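Long-range contact in myosin-I heavy chain (Dictyostelium discoideum, PDB 5EJR), which is an actin-based class VII motor that acts in the early steps of phagocytosis and adhesion, the chain here being a MyTH4-FERM unit of its tail: residues M75-I80 / V121-K126. Residues are numbered along the deposited sequence; the frame is centred on the assembly and turned at random.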
ATOM      1  N   MET A  75      -8.600  12.025 -20.783  1.00 41.03           N
ATOM      2  CA  MET A  75      -8.008  12.774 -21.887  1.00 40.96           C
ATOM      3  C   MET A  75      -8.411  14.252 -21.921  1.00 48.86           C
ATOM      4  O   MET A  75      -7.797  15.022 -22.653  1.00 48.72           O
ATOM      5  CB  MET A  75      -8.318  12.074 -23.209  1.00 42.46           C
ATOM      6  CG  MET A  75      -7.580  10.765 -23.345  1.00 43.92           C
ATOM      7  SD  MET A  75      -8.063   9.806 -24.787  1.00 46.25           S
ATOM      8  CE  MET A  75      -7.264  10.806 -26.108  1.00 42.96           C
ATOM      9  N   GLY A  76      -9.401  14.636 -21.113  1.00 47.46           N
ATOM     10  CA  GLY A  76      -9.888  16.009 -21.021  1.00 47.90           C
ATOM     11  C   GLY A  76     -10.813  16.433 -22.149  1.00 53.37           C
ATOM     12  O   GLY A  76     -10.880  17.619 -22.479  1.00 54.61           O
ATOM     13  N   ASP A  77     -11.533  15.471 -22.743  1.00 49.17           N
ATOM     14  CA  ASP A  77     -12.486  15.691 -23.836  1.00 50.09           C
ATOM     15  C   ASP A  77     -13.948  15.563 -23.380  1.00 55.95           C
ATOM     16  O   ASP A  77     -14.861  15.763 -24.180  1.00 56.83           O
ATOM     17  CB  ASP A  77     -12.195  14.739 -25.009  1.00 51.35           C
ATOM     18  CG  ASP A  77     -10.811  14.903 -25.607  1.00 56.74           C
ATOM     19  OD1 ASP A  77     -10.422  16.062 -25.906  1.00 58.59           O
ATOM     20  OD2 ASP A  77     -10.126  13.878 -25.797  1.00 56.07           O
ATOM     21  N   TYR A  78     -14.156  15.231 -22.097  1.00 53.03           N
ATOM     22  CA  TYR A  78     -15.454  15.072 -21.437  1.00 53.37           C
ATOM     23  C   TYR A  78     -15.268  15.572 -20.000  1.00 56.94           C
ATOM     24  O   TYR A  78     -14.216  15.311 -19.409  1.00 54.83           O
ATOM     25  CB  TYR A  78     -15.876  13.598 -21.452  1.00 54.53           C
ATOM     26  CG  TYR A  78     -17.335  13.329 -21.145  1.00 57.72           C
ATOM     27  CD1 TYR A  78     -18.274  13.219 -22.169  1.00 60.66           C
ATOM     28  CD2 TYR A  78     -17.761  13.083 -19.842  1.00 58.51           C
ATOM     29  CE1 TYR A  78     -19.609  12.918 -21.898  1.00 62.12           C
ATOM     30  CE2 TYR A  78     -19.094  12.778 -19.559  1.00 59.90           C
ATOM     31  CZ  TYR A  78     -20.014  12.690 -20.592  1.00 69.18           C
ATOM     32  OH  TYR A  78     -21.329  12.396 -20.318  1.00 72.91           O
ATOM     33  N   PRO A  79     -16.217  16.348 -19.436  1.00 55.25           N
ATOM     34  CA  PRO A  79     -15.996  16.878 -18.080  1.00 55.13           C
ATOM     35  C   PRO A  79     -16.072  15.833 -16.968  1.00 57.85           C
ATOM     36  O   PRO A  79     -16.719  14.789 -17.129  1.00 57.09           O
ATOM     37  CB  PRO A  79     -17.058  17.971 -17.936  1.00 58.08           C
ATOM     38  CG  PRO A  79     -18.123  17.598 -18.896  1.00 62.99           C
ATOM     39  CD  PRO A  79     -17.516  16.783 -19.993  1.00 57.98           C
ATOM     40  N   ILE A  80     -15.377  16.111 -15.849  1.00 53.09           N
ATOM     41  CA  ILE A  80     -15.347  15.232 -14.682  1.00 51.68           C
ATOM     42  C   ILE A  80     -16.322  15.769 -13.607  1.00 55.76           C
ATOM     43  O   ILE A  80     -16.188  16.931 -13.222  1.00 55.89           O
ATOM     44  CB  ILE A  80     -13.885  15.011 -14.166  1.00 53.75           C
ATOM     45  CG1 ILE A  80     -13.003  14.322 -15.227  1.00 53.64           C
ATOM     46  CG2 ILE A  80     -13.869  14.210 -12.879  1.00 53.63           C
ATOM     47  CD1 ILE A  80     -11.467  14.623 -15.112  1.00 59.09           C
ATOM     48  N   VAL A 121      -2.985  18.029 -29.151  1.00 49.45           N
ATOM     49  CA  VAL A 121      -1.797  17.266 -28.784  1.00 49.33           C
ATOM     50  C   VAL A 121      -1.799  16.980 -27.272  1.00 52.38           C
ATOM     51  O   VAL A 121      -1.265  15.954 -26.856  1.00 50.01           O
ATOM     52  CB  VAL A 121      -0.490  17.953 -29.292  1.00 54.49           C
ATOM     53  CG1 VAL A 121      -0.002  19.055 -28.350  1.00 54.13           C
ATOM     54  CG2 VAL A 121       0.606  16.931 -29.552  1.00 54.33           C
ATOM     55  N   GLU A 122      -2.447  17.874 -26.471  1.00 51.56           N
ATOM     56  CA  GLU A 122      -2.551  17.786 -25.011  1.00 51.91           C
ATOM     57  C   GLU A 122      -3.692  16.867 -24.551  1.00 54.40           C
ATOM     58  O   GLU A 122      -3.981  16.796 -23.352  1.00 56.44           O
ATOM     59  CB  GLU A 122      -2.633  19.183 -24.355  1.00 54.72           C
ATOM     60  CG  GLU A 122      -3.965  19.906 -24.507  1.00 72.96           C
ATOM     61  CD  GLU A 122      -4.412  20.642 -23.257  1.00102.15           C
ATOM     62  OE1 GLU A 122      -5.265  20.097 -22.520  1.00 93.27           O
ATOM     63  OE2 GLU A 122      -3.898  21.756 -23.007  1.00103.71           O
ATOM     64  N   SER A 123      -4.283  16.114 -25.498  1.00 46.86           N
ATOM     65  CA  SER A 123      -5.327  15.118 -25.291  1.00 43.83           C
ATOM     66  C   SER A 123      -4.790  13.779 -25.814  1.00 44.94           C
ATOM     67  O   SER A 123      -4.906  12.774 -25.113  1.00 42.35           O
ATOM     68  CB  SER A 123      -6.617  15.526 -25.998  1.00 44.73           C
ATOM     69  OG  SER A 123      -7.531  14.450 -26.113  1.00 46.56           O
ATOM     70  N   ALA A 124      -4.142  13.774 -27.004  1.00 41.61           N
ATOM     71  CA  ALA A 124      -3.536  12.571 -27.599  1.00 41.06           C
ATOM     72  C   ALA A 124      -2.424  11.972 -26.723  1.00 43.57           C
ATOM     73  O   ALA A 124      -2.280  10.751 -26.694  1.00 42.16           O
ATOM     74  CB  ALA A 124      -2.984  12.879 -28.980  1.00 42.92           C
ATOM     75  N   LYS A 125      -1.624  12.830 -26.047  1.00 40.20           N
ATOM     76  CA  LYS A 125      -0.509  12.424 -25.181  1.00 39.73           C
ATOM     77  C   LYS A 125      -1.055  11.643 -23.960  1.00 42.34           C
ATOM     78  O   LYS A 125      -0.484  10.612 -23.591  1.00 41.69           O
ATOM     79  CB  LYS A 125       0.307  13.668 -24.758  1.00 42.74           C
ATOM     80  CG  LYS A 125       1.514  13.393 -23.869  1.00 52.31           C
ATOM     81  CD  LYS A 125       2.219  14.688 -23.473  1.00 65.16           C
ATOM     82  CE  LYS A 125       3.447  14.469 -22.613  1.00 77.51           C
ATOM     83  NZ  LYS A 125       4.553  13.799 -23.356  1.00 89.92           N
ATOM     84  N   LYS A 126      -2.180  12.130 -23.386  1.00 36.78           N
ATOM     85  CA  LYS A 126      -2.928  11.555 -22.268  1.00 36.12           C
ATOM     86  C   LYS A 126      -3.496  10.188 -22.665  1.00 37.84           C
ATOM     87  O   LYS A 126      -3.584   9.283 -21.830  1.00 35.83           O
ATOM     88  CB  LYS A 126      -4.060  12.505 -21.830  1.00 38.37           C
ATOM     89  CG  LYS A 126      -3.599  13.635 -20.912  1.00 37.56           C
ATOM     90  CD  LYS A 126      -4.682  14.696 -20.791  1.00 44.29           C
ATOM     91  CE  LYS A 126      -4.329  15.817 -19.852  1.00 58.23           C
ATOM     92  NZ  LYS A 126      -5.500  16.710 -19.615  1.00 65.13           N
TER
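Met75 and Ser123 bring the two backbones to within 4.9 Å, CA to CA, where the end of helix 58-75 meets the first turn of helix 121-137. The small Ser123 suits so close an approach: its CB lies 3.6 Å from Met75 O, and its hydroxyl still reaches across to a carboxylate. OG stands anti to the backbone N (chi1 165°) and donates to Asp77 OD2 at 2.7 Å. It meets that oxygen on its syn side, 18° out of the carboxylate plane. Asn118 ND2 also hydrogen-bonds to Ser123 OG, so this buried hydroxyl has two partners, and its own proton is directed to an acid whose negative charge should strengthen the bond. Asp77 can offer that acid because the chain turns sharply just before it. Gly76, with positive phi, is the C' residue of a Schellman motif, in which Asp77 N bonds to Met72 O and Gly76 N to Met73 O; glycine adopts this conformation without strain. The junction thus ties together two helices of the MyTH4 domain, a helical module of myosin tails. Met75 packs beside the polar pair with a flexible, unbranched chain. Its bend at chi3 (73°) carries CE to 3.2 Å from Ser123 O, while Gln114 and Asn118 touch the same side chain. Lys126 lies on the more open flank: its extended aliphatic part runs past the helix end, CD 3.6 Å from Met75 O, allowing a long charged residue to contribute methylene packing. Its carbonyl oxygen accepts a hydrogen bond from Trp74 NE1.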